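PDB 6AK1: dimethyl-sulfide monooxygenase from Hyphomicrobium sulfonivorans, which oxidises dimethyl sulfide to methanethiol and formaldehyde with molecular oxygen and NADH, using FMN as cofactor, in the first step of dimethyl sulfide degradation. Local coordinates for residues C53-D58 and V223-G228; N240-F245 and S430-L435; R272-I277 and R442-H447. All blocks are in the same frame, centred on the assembly; numbering follows the deposited sequence.

The three contacts run outward from the middle of the TIM barrel. Interaction 1 bridges the barrel interior, about 1 Å from the centre of the chain; the centre of interaction 2 is about 9 Å from that of interaction 1, and interaction 3 is centred about 8 Å from interaction 2. They reach, in turn, strands 223-227, 243-246 and 276-284, successive neighbours in one parallel sheet, and interaction 1 also holds strand 53-57. Along the chain interaction 1 closes first, then interactions 2 and 3 alternate: 240-245, 272-277, 430-435, 442-447. H447 NE2 bonds to N240 O between these last two. One contact packs the barrel core; the others join residues 430-447 to the chain just before strands 243-246 and 276-284.

Interaction 1 (C53-D58 and V223-G228); sequences CLFIAD and VIFQAG
C53 SG meets the rim of the F225 ring, 4.0 Å from F225 CE2. The sulfur lies near the ring plane, a sulfur-aromatic contact made at the edge, where the aromatic hydrogens lie. The small, polarisable thiol suits this buried spot because it can sit against a ring without demanding a strong hydrogen bond.

The two segments are strands 53-57 and 223-227 of the TIM barrel, kept apart in the sheet by strands 100-106 and 130-135, and they meet across the barrel interior. F55 and F225 span the distance, since their CA atoms are 9.4 Å apart and only long side chains can close it. The first torsion sets each ring's direction from its backbone: F55 CG is anti to the backbone N (chi1 -168°), F225 CG anti to the carbonyl carbon (chi1 -71°). The two side chains slide past each other in opposite directions. Their planes are almost parallel, at 4°, yet the centroids of the F55 and F225 rings stand 5.5 Å apart and the rings scarcely overlap. The touching is done by F55 CE2 and F225 CD2, at 3.4 Å. Replacing F225 by an alanine would probably open a gap beside F55 and A131 and leave the C53 sulfur without its aromatic edge.

F10 and F245 also bring their rings to F55, at steep angles, so the pair belongs to a larger aromatic core. F55 also approaches T104, and D58 follows strand 53-57; both residues probably bind FMN, as in relatives. With no polar bond between the strands, the contact rests on dispersion and ring electrostatics, consistent with a largely apolar, buried contact close to these probable flavin-binding residues.

Interaction 2 (N240-F245 and S430-L435); sequences NAEGMF and SLRRKL
A two-pronged salt bridge joins E242, the residue just before TIM-barrel strand 243-246, to R432 on the short helix 431-435 of the C-terminal extension. The arginine grips side-on: R432 NE donates to E242 OE1 at 2.6 Å, and R432 NH1 donates to E242 OE2 at 2.9 Å. Both oxygens use their syn lone pairs and both bonds are fairly straight, the first with an N-H...O angle of 157°. Carboxylate and guanidinium are nearly coplanar, 18° apart, so the charges and the hydrogen bonds act together. The side chains cross at about a right angle, and the bend of R432 at chi3 (-67°) turns the guanidinium to present this edge.

Other hydrogen bonds complete the polar network, which is needed because both residues are buried. E242 OE2 also accepts from I224 N on the adjoining strand, which fixes the carboxylate further. R432 NH1 gives a second bond to T221 O and NH2 one to G441 O, so one side chain of the helix holds E242, T221 and G441 together. Arginine suits such a place, with five N-H groups spread around a flat, rigid head; a glutamate is long enough to reach it, although E242 CA lies 8.6 Å from R432 CA.

Apolar contact is lighter: L431 and the aliphatic part of R432 rest on V223. The helix itself begins with a serine N-cap, a residue whose hydroxyl can stand in for a missing backbone acceptor: S430 OG accepts from R433 N at 3.2 Å.

Interaction 3 (R272-I277 and R442-H447); sequences RDSIKI and RVESTH
S274 meets E444 where the loop leading into strand 276-284 comes up against an irregular part of the C-terminal extension, and the approach starts one residue earlier. D273 O accepts from K276 NZ, a bond 2.9 Å long and in the carbonyl plane, so the lysine folds back on the residues just before it. A water near D273 O and E444 OE2 may link the two, but its bond to D273 O is weak. The carboxylates of D273 and E444 keep apart, with D273 OD1 and E444 OE2 at 5.6 Å.

S274 makes the direct link. Its first torsion (chi1 -69°) places OG beside the backbone N, from where S274 OG donates to E444 OE1 at 2.8 Å, arriving on the syn lone-pair side. The same OG accepts from S271 N in its own loop. The hydroxyl thus serves both as donor and acceptor, for which a small serine is well suited. A second water donates to S274 O at 2.8 Å and to E444 OE1 at 2.6 Å. The glutamate oxygen is therefore gripped twice, by the serine hydroxyl and by this water. E444 reaches here with its chain extended beyond CG, from the first position of a type I beta turn that H447 N closes onto E444 O.

I275 then turns its apolar side chain to M244 and A265 inside the fold, as suits a branched apolar residue just before the strand, and K276 begins the strand proper. Because E444 is held here by a hydroxyl and water rather than by a cation, its negative charge is probably stabilised by these neutral donors and by solvent at this partly buried margin, with D273 nearby as a like charge.

Interaction 1 (C53-D58 and V223-G228)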
loop_
_atom_site.group_PDB
_atom_site.type_symbol
_atom_site.label_atom_id
_atom_site.label_comp_id
_atom_site.label_asym_id
_atom_site.label_seq_id
_atom_site.Cartn_x
_atom_site.Cartn_y
_atom_site.Cartn_z
ATOM N N CYS A 53 7.123 -6.817 -4.432
ATOM C CA CYS A 53 6.354 -6.630 -3.213
ATOM C C CYS A 53 4.915 -7.103 -3.400
ATOM O O CYS A 53 4.337 -6.948 -4.480
ATOM C CB CYS A 53 6.401 -5.146 -2.790
ATOM S SG CYS A 53 5.678 -4.776 -1.177
ATOM N N LEU A 54 4.344 -7.674 -2.326
ATOM C CA LEU A 54 2.903 -7.903 -2.214
ATOM C C LEU A 54 2.303 -6.763 -1.389
ATOM O O LEU A 54 2.565 -6.646 -0.191
ATOM C CB LEU A 54 2.606 -9.258 -1.576
ATOM C CG LEU A 54 1.138 -9.616 -1.301
ATOM C CD1 LEU A 54 0.322 -9.825 -2.576
ATOM C CD2 LEU A 54 1.054 -10.854 -0.410
ATOM N N PHE A 55 1.507 -5.927 -2.026
ATOM C CA PHE A 55 0.924 -4.744 -1.403
ATOM C C PHE A 55 -0.486 -5.117 -0.958
ATOM O O PHE A 55 -1.370 -5.328 -1.799
ATOM C CB PHE A 55 0.927 -3.598 -2.413
ATOM C CG PHE A 55 0.628 -2.243 -1.843
ATOM C CD1 PHE A 55 -0.589 -1.971 -1.235
ATOM C CD2 PHE A 55 1.549 -1.218 -1.968
ATOM C CE1 PHE A 55 -0.880 -0.709 -0.735
ATOM C CE2 PHE A 55 1.268 0.058 -1.481
ATOM C CZ PHE A 55 0.044 0.313 -0.866
ATOM N N ILE A 56 -0.697 -5.220 0.354
ATOM C CA ILE A 56 -1.962 -5.700 0.900
ATOM C C ILE A 56 -2.740 -4.504 1.440
ATOM O O ILE A 56 -2.355 -3.901 2.450
ATOM C CB ILE A 56 -1.741 -6.769 1.984
ATOM C CG1 ILE A 56 -0.882 -7.906 1.434
ATOM C CG2 ILE A 56 -3.088 -7.349 2.456
ATOM C CD1 ILE A 56 -0.494 -8.936 2.478
ATOM N N ALA A 57 -3.851 -4.173 0.782
ATOM C CA ALA A 57 -4.737 -3.102 1.220
ATOM C C ALA A 57 -5.596 -3.561 2.403
ATOM O O ALA A 57 -5.619 -4.737 2.772
ATOM C CB ALA A 57 -5.627 -2.636 0.065
ATOM N N ASP A 58 -6.316 -2.612 3.000
ATOM C CA ASP A 58 -7.153 -2.917 4.155
ATOM C C ASP A 58 -8.179 -1.810 4.358
ATOM O O ASP A 58 -7.940 -0.657 4.001
ATOM C CB ASP A 58 -6.320 -3.079 5.436
ATOM C CG ASP A 58 -7.108 -3.737 6.568
ATOM O OD1 ASP A 58 -7.910 -4.664 6.278
ATOM O OD2 ASP A 58 -6.932 -3.320 7.742
ATOM N N VAL A 223 9.739 0.356 5.399
ATOM C CA VAL A 223 9.548 1.183 4.220
ATOM C C VAL A 223 8.196 1.863 4.324
ATOM O O VAL A 223 7.189 1.223 4.644
ATOM C CB VAL A 223 9.655 0.336 2.936
ATOM C CG1 VAL A 223 9.374 1.202 1.717
ATOM C CG2 VAL A 223 11.036 -0.291 2.818
ATOM N N ILE A 224 8.169 3.173 4.097
ATOM C CA ILE A 224 6.935 3.939 4.225
ATOM C C ILE A 224 6.244 4.002 2.869
ATOM O O ILE A 224 6.788 4.562 1.911
ATOM C CB ILE A 224 7.206 5.343 4.776
ATOM C CG1 ILE A 224 8.053 5.252 6.058
ATOM C CG2 ILE A 224 5.887 6.037 5.047
ATOM C CD1 ILE A 224 7.355 4.532 7.229
ATOM N N PHE A 225 5.054 3.411 2.781
ATOM C CA PHE A 225 4.182 3.558 1.623
ATOM C C PHE A 225 3.049 4.511 1.976
ATOM O O PHE A 225 2.557 4.519 3.109
ATOM C CB PHE A 225 3.583 2.218 1.175
ATOM C CG PHE A 225 4.572 1.267 0.543
ATOM C CD1 PHE A 225 5.850 1.675 0.207
ATOM C CD2 PHE A 225 4.205 -0.048 0.277
ATOM C CE1 PHE A 225 6.741 0.786 -0.378
ATOM C CE2 PHE A 225 5.097 -0.944 -0.318
ATOM C CZ PHE A 225 6.359 -0.526 -0.644
ATOM N N GLN A 226 2.639 5.320 0.999
ATOM C CA GLN A 226 1.533 6.252 1.192
ATOM C C GLN A 226 0.803 6.462 -0.119
ATOM O O GLN A 226 1.392 6.388 -1.194
ATOM C CB GLN A 226 1.990 7.621 1.691
ATOM C CG GLN A 226 2.512 7.612 3.084
ATOM C CD GLN A 226 3.023 8.960 3.491
ATOM O OE1 GLN A 226 4.194 9.275 3.294
ATOM N NE2 GLN A 226 2.150 9.770 4.066
ATOM N N ALA A 227 -0.484 6.747 -0.012
ATOM C CA ALA A 227 -1.278 7.093 -1.174
ATOM C C ALA A 227 -1.002 8.537 -1.563
ATOM O O ALA A 227 -0.825 9.406 -0.699
ATOM C CB ALA A 227 -2.764 6.898 -0.885
ATOM N N GLY A 228 -0.934 8.779 -2.873
ATOM C CA GLY A 228 -0.872 10.144 -3.359
ATOM C C GLY A 228 -2.061 10.953 -2.876
ATOM O O GLY A 228 -3.158 10.433 -2.656
#

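Interaction 2 (N240-F245 and S430-L435)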
loop_
_atom_site.group_PDB
_atom_site.type_symbol
_atom_site.label_atom_id
_atom_site.label_comp_id
_atom_site.label_asym_id
_atom_site.label_seq_id
_atom_site.Cartn_x
_atom_site.Cartn_y
_atom_site.Cartn_z
ATOM N N ASN A 240 7.130 12.024 3.779
ATOM C CA ASN A 240 7.387 10.737 4.429
ATOM C C ASN A 240 7.528 9.554 3.478
ATOM O O ASN A 240 8.265 8.621 3.798
ATOM C CB ASN A 240 6.266 10.421 5.424
ATOM C CG ASN A 240 6.235 11.383 6.577
ATOM O OD1 ASN A 240 7.055 11.296 7.493
ATOM N ND2 ASN A 240 5.302 12.321 6.535
ATOM N N ALA A 241 6.853 9.573 2.330
ATOM C CA ALA A 241 6.738 8.382 1.497
ATOM C C ALA A 241 8.082 7.982 0.907
ATOM O O ALA A 241 8.812 8.818 0.369
ATOM C CB ALA A 241 5.722 8.606 0.372
ATOM N N GLU A 242 8.416 6.701 1.019
ATOM C CA GLU A 242 9.453 6.126 0.178
ATOM C C GLU A 242 8.881 5.437 -1.053
ATOM O O GLU A 242 9.550 5.390 -2.087
ATOM C CB GLU A 242 10.310 5.150 0.983
ATOM C CG GLU A 242 10.913 5.792 2.234
ATOM C CD GLU A 242 11.653 4.797 3.123
ATOM O OE1 GLU A 242 12.885 4.638 2.955
ATOM O OE2 GLU A 242 10.989 4.173 3.989
ATOM N N GLY A 243 7.663 4.909 -0.962
ATOM C CA GLY A 243 6.896 4.477 -2.116
ATOM C C GLY A 243 5.568 5.211 -2.091
ATOM O O GLY A 243 4.934 5.296 -1.029
ATOM N N MET A 244 5.147 5.787 -3.216
ATOM C CA MET A 244 3.884 6.508 -3.268
ATOM C C MET A 244 2.966 5.836 -4.274
ATOM O O MET A 244 3.364 5.586 -5.418
ATOM C CB MET A 244 4.088 7.980 -3.621
ATOM C CG MET A 244 2.924 8.844 -3.152
ATOM S SD MET A 244 3.168 10.597 -3.477
ATOM C CE MET A 244 4.567 10.924 -2.398
ATOM N N PHE A 245 1.743 5.541 -3.838
ATOM C CA PHE A 245 0.776 4.764 -4.605
ATOM C C PHE A 245 -0.250 5.751 -5.167
ATOM O O PHE A 245 -0.990 6.386 -4.408
ATOM C CB PHE A 245 0.148 3.700 -3.702
ATOM C CG PHE A 245 -0.877 2.830 -4.367
ATOM C CD1 PHE A 245 -0.900 2.650 -5.754
ATOM C CD2 PHE A 245 -1.835 2.181 -3.603
ATOM C CE1 PHE A 245 -1.858 1.828 -6.360
ATOM C CE2 PHE A 245 -2.793 1.359 -4.200
ATOM C CZ PHE A 245 -2.804 1.184 -5.585
ATOM N N SER A 430 17.606 -5.794 2.662
ATOM C CA SER A 430 16.273 -5.441 3.104
ATOM C C SER A 430 15.440 -4.889 1.943
ATOM O O SER A 430 15.949 -4.540 0.875
ATOM C CB SER A 430 16.356 -4.415 4.229
ATOM O OG SER A 430 16.927 -3.204 3.744
ATOM N N LEU A 431 14.133 -4.804 2.182
ATOM C CA LEU A 431 13.233 -4.212 1.198
ATOM C C LEU A 431 13.655 -2.785 0.856
ATOM O O LEU A 431 13.644 -2.390 -0.317
ATOM C CB LEU A 431 11.794 -4.249 1.721
ATOM C CG LEU A 431 10.722 -3.675 0.782
ATOM C CD1 LEU A 431 10.752 -4.384 -0.566
ATOM C CD2 LEU A 431 9.343 -3.794 1.416
ATOM N N ARG A 432 14.055 -2.000 1.861
ATOM C CA ARG A 432 14.515 -0.647 1.570
ATOM C C ARG A 432 15.767 -0.666 0.705
ATOM O O ARG A 432 15.928 0.178 -0.182
ATOM C CB ARG A 432 14.778 0.139 2.855
ATOM C CG ARG A 432 15.228 1.560 2.533
ATOM C CD ARG A 432 15.310 2.487 3.740
ATOM N NE ARG A 432 14.007 2.782 4.322
ATOM C CZ ARG A 432 13.620 2.317 5.504
ATOM N NH1 ARG A 432 12.429 2.624 5.980
ATOM N NH2 ARG A 432 14.443 1.557 6.210
ATOM N N ARG A 433 16.675 -1.614 0.953
ATOM C CA ARG A 433 17.860 -1.701 0.109
ATOM C C ARG A 433 17.475 -2.054 -1.321
ATOM O O ARG A 433 17.994 -1.465 -2.275
ATOM C CB ARG A 433 18.848 -2.721 0.671
ATOM C CG ARG A 433 20.181 -2.717 -0.049
ATOM C CD ARG A 433 21.237 -3.527 0.684
ATOM N NE ARG A 433 22.570 -3.241 0.156
ATOM C CZ ARG A 433 23.075 -3.775 -0.952
ATOM N NH1 ARG A 433 22.367 -4.645 -1.669
ATOM N NH2 ARG A 433 24.296 -3.436 -1.350
ATOM N N LYS A 434 16.531 -2.982 -1.486
ATOM C CA LYS A 434 16.082 -3.363 -2.823
ATOM C C LYS A 434 15.388 -2.209 -3.547
ATOM O O LYS A 434 15.609 -2.008 -4.747
ATOM C CB LYS A 434 15.152 -4.572 -2.729
ATOM C CG LYS A 434 15.832 -5.881 -2.363
ATOM C CD LYS A 434 14.871 -6.783 -1.567
ATOM C CE LYS A 434 15.189 -8.266 -1.740
ATOM N NZ LYS A 434 16.445 -8.723 -1.091
ATOM N N LEU A 435 14.535 -1.445 -2.849
ATOM C CA LEU A 435 13.704 -0.446 -3.526
ATOM C C LEU A 435 14.344 0.939 -3.568
ATOM O O LEU A 435 14.365 1.588 -4.623
ATOM C CB LEU A 435 12.332 -0.339 -2.856
ATOM C CG LEU A 435 11.367 -1.495 -3.084
ATOM C CD1 LEU A 435 10.025 -1.213 -2.407
ATOM C CD2 LEU A 435 11.168 -1.727 -4.568
#

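Interaction 3 (R272-I277 and R442-H447)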
loop_
_atom_site.group_PDB
_atom_site.type_symbol
_atom_site.label_atom_id
_atom_site.label_comp_id
_atom_site.label_asym_id
_atom_site.label_seq_id
_atom_site.Cartn_x
_atom_site.Cartn_y
_atom_site.Cartn_z
ATOM N N ARG A 272 14.560 14.020 -6.106
ATOM C CA ARG A 272 13.454 13.644 -6.978
ATOM C C ARG A 272 13.294 12.128 -7.061
ATOM O O ARG A 272 12.179 11.636 -7.276
ATOM C CB ARG A 272 13.659 14.248 -8.367
ATOM C CG ARG A 272 13.834 15.755 -8.338
ATOM C CD ARG A 272 13.889 16.355 -9.743
ATOM N NE ARG A 272 12.610 16.275 -10.444
ATOM C CZ ARG A 272 11.592 17.106 -10.233
ATOM N NH1 ARG A 272 11.696 18.079 -9.335
ATOM N NH2 ARG A 272 10.465 16.966 -10.911
ATOM N N ASP A 273 14.379 11.373 -6.887
ATOM C CA ASP A 273 14.320 9.920 -6.932
ATOM C C ASP A 273 14.210 9.281 -5.547
ATOM O O ASP A 273 14.382 8.068 -5.419
ATOM C CB ASP A 273 15.537 9.365 -7.686
ATOM C CG ASP A 273 16.857 9.655 -6.985
ATOM O OD1 ASP A 273 16.900 10.563 -6.129
ATOM O OD2 ASP A 273 17.862 8.972 -7.295
ATOM N N SER A 274 13.925 10.068 -4.510
ATOM C CA SER A 274 13.765 9.536 -3.162
ATOM C C SER A 274 12.442 8.806 -2.979
ATOM O O SER A 274 12.322 7.980 -2.066
ATOM C CB SER A 274 13.854 10.667 -2.132
ATOM O OG SER A 274 15.171 11.197 -2.067
ATOM N N ILE A 275 11.456 9.099 -3.819
ATOM C CA ILE A 275 10.137 8.488 -3.753
ATOM C C ILE A 275 9.967 7.639 -4.996
ATOM O O ILE A 275 10.173 8.124 -6.115
ATOM C CB ILE A 275 9.027 9.551 -3.671
ATOM C CG1 ILE A 275 9.331 10.561 -2.560
ATOM C CG2 ILE A 275 7.658 8.897 -3.486
ATOM C CD1 ILE A 275 8.273 11.668 -2.432
ATOM N N LYS A 276 9.597 6.380 -4.810
ATOM C CA LYS A 276 9.261 5.509 -5.923
ATOM C C LYS A 276 7.752 5.552 -6.094
ATOM O O LYS A 276 7.016 5.408 -5.116
ATOM C CB LYS A 276 9.755 4.088 -5.671
ATOM C CG LYS A 276 11.197 4.032 -5.222
ATOM C CD LYS A 276 12.111 4.651 -6.265
ATOM C CE LYS A 276 13.495 4.911 -5.676
ATOM N NZ LYS A 276 14.457 5.431 -6.690
ATOM N N ILE A 277 7.294 5.790 -7.323
ATOM C CA ILE A 277 5.889 6.075 -7.590
ATOM C C ILE A 277 5.266 4.866 -8.288
ATOM O O ILE A 277 5.728 4.436 -9.351
ATOM C CB ILE A 277 5.726 7.356 -8.423
ATOM C CG1 ILE A 277 6.352 8.546 -7.680
ATOM C CG2 ILE A 277 4.266 7.612 -8.713
ATOM C CD1 ILE A 277 6.277 9.871 -8.420
ATOM N N ARG A 442 18.706 1.405 5.780
ATOM C CA ARG A 442 18.117 2.416 6.644
ATOM C C ARG A 442 17.750 3.651 5.825
ATOM O O ARG A 442 18.209 3.834 4.694
ATOM C CB ARG A 442 19.078 2.782 7.772
ATOM C CG ARG A 442 19.559 1.581 8.597
ATOM C CD ARG A 442 19.698 1.968 10.050
ATOM N NE ARG A 442 21.026 1.703 10.579
ATOM C CZ ARG A 442 21.441 2.098 11.776
ATOM N NH1 ARG A 442 20.634 2.797 12.568
ATOM N NH2 ARG A 442 22.673 1.807 12.172
ATOM N N VAL A 443 16.891 4.496 6.405
ATOM C CA VAL A 443 16.373 5.638 5.663
ATOM C C VAL A 443 17.503 6.559 5.188
ATOM O O VAL A 443 18.566 6.663 5.815
ATOM C CB VAL A 443 15.372 6.424 6.524
ATOM C CG1 VAL A 443 14.037 5.664 6.634
ATOM C CG2 VAL A 443 15.996 6.726 7.916
ATOM N N GLU A 444 17.261 7.225 4.061
ATOM C CA GLU A 444 18.137 8.298 3.604
ATOM C C GLU A 444 18.270 9.368 4.682
ATOM O O GLU A 444 17.334 9.626 5.445
ATOM C CB GLU A 444 17.575 8.940 2.335
ATOM C CG GLU A 444 17.695 8.108 1.081
ATOM C CD GLU A 444 17.388 8.930 -0.140
ATOM O OE1 GLU A 444 16.211 9.332 -0.306
ATOM O OE2 GLU A 444 18.330 9.214 -0.911
ATOM N N SER A 445 19.438 10.020 4.722
ATOM C CA SER A 445 19.659 11.068 5.716
ATOM C C SER A 445 18.718 12.254 5.528
ATOM O O SER A 445 18.492 13.003 6.486
ATOM C CB SER A 445 21.107 11.546 5.672
ATOM O OG SER A 445 21.367 12.166 4.430
ATOM N N THR A 446 18.156 12.436 4.331
ATOM C CA THR A 446 17.152 13.468 4.077
ATOM C C THR A 446 15.737 13.020 4.435
ATOM O O THR A 446 14.803 13.825 4.335
ATOM C CB THR A 446 17.177 13.900 2.602
ATOM O OG1 THR A 446 16.809 12.794 1.761
ATOM C CG2 THR A 446 18.571 14.410 2.200
ATOM N N HIS A 447 15.549 11.746 4.843
ATOM C CA HIS A 447 14.212 11.311 5.230
ATOM C C HIS A 447 13.914 11.806 6.642
ATOM O O HIS A 447 14.810 11.817 7.482
ATOM C CB HIS A 447 14.098 9.783 5.176
ATOM C CG HIS A 447 12.705 9.277 5.384
ATOM N ND1 HIS A 447 12.132 9.164 6.635
ATOM C CD2 HIS A 447 11.755 8.892 4.497
ATOM C CE1 HIS A 447 10.891 8.727 6.508
ATOM N NE2 HIS A 447 10.636 8.556 5.221
HETATM O O HOH W 1 17.136 8.312 -3.712
HETATM O O HOH W 2 13.854 8.304 0.304
#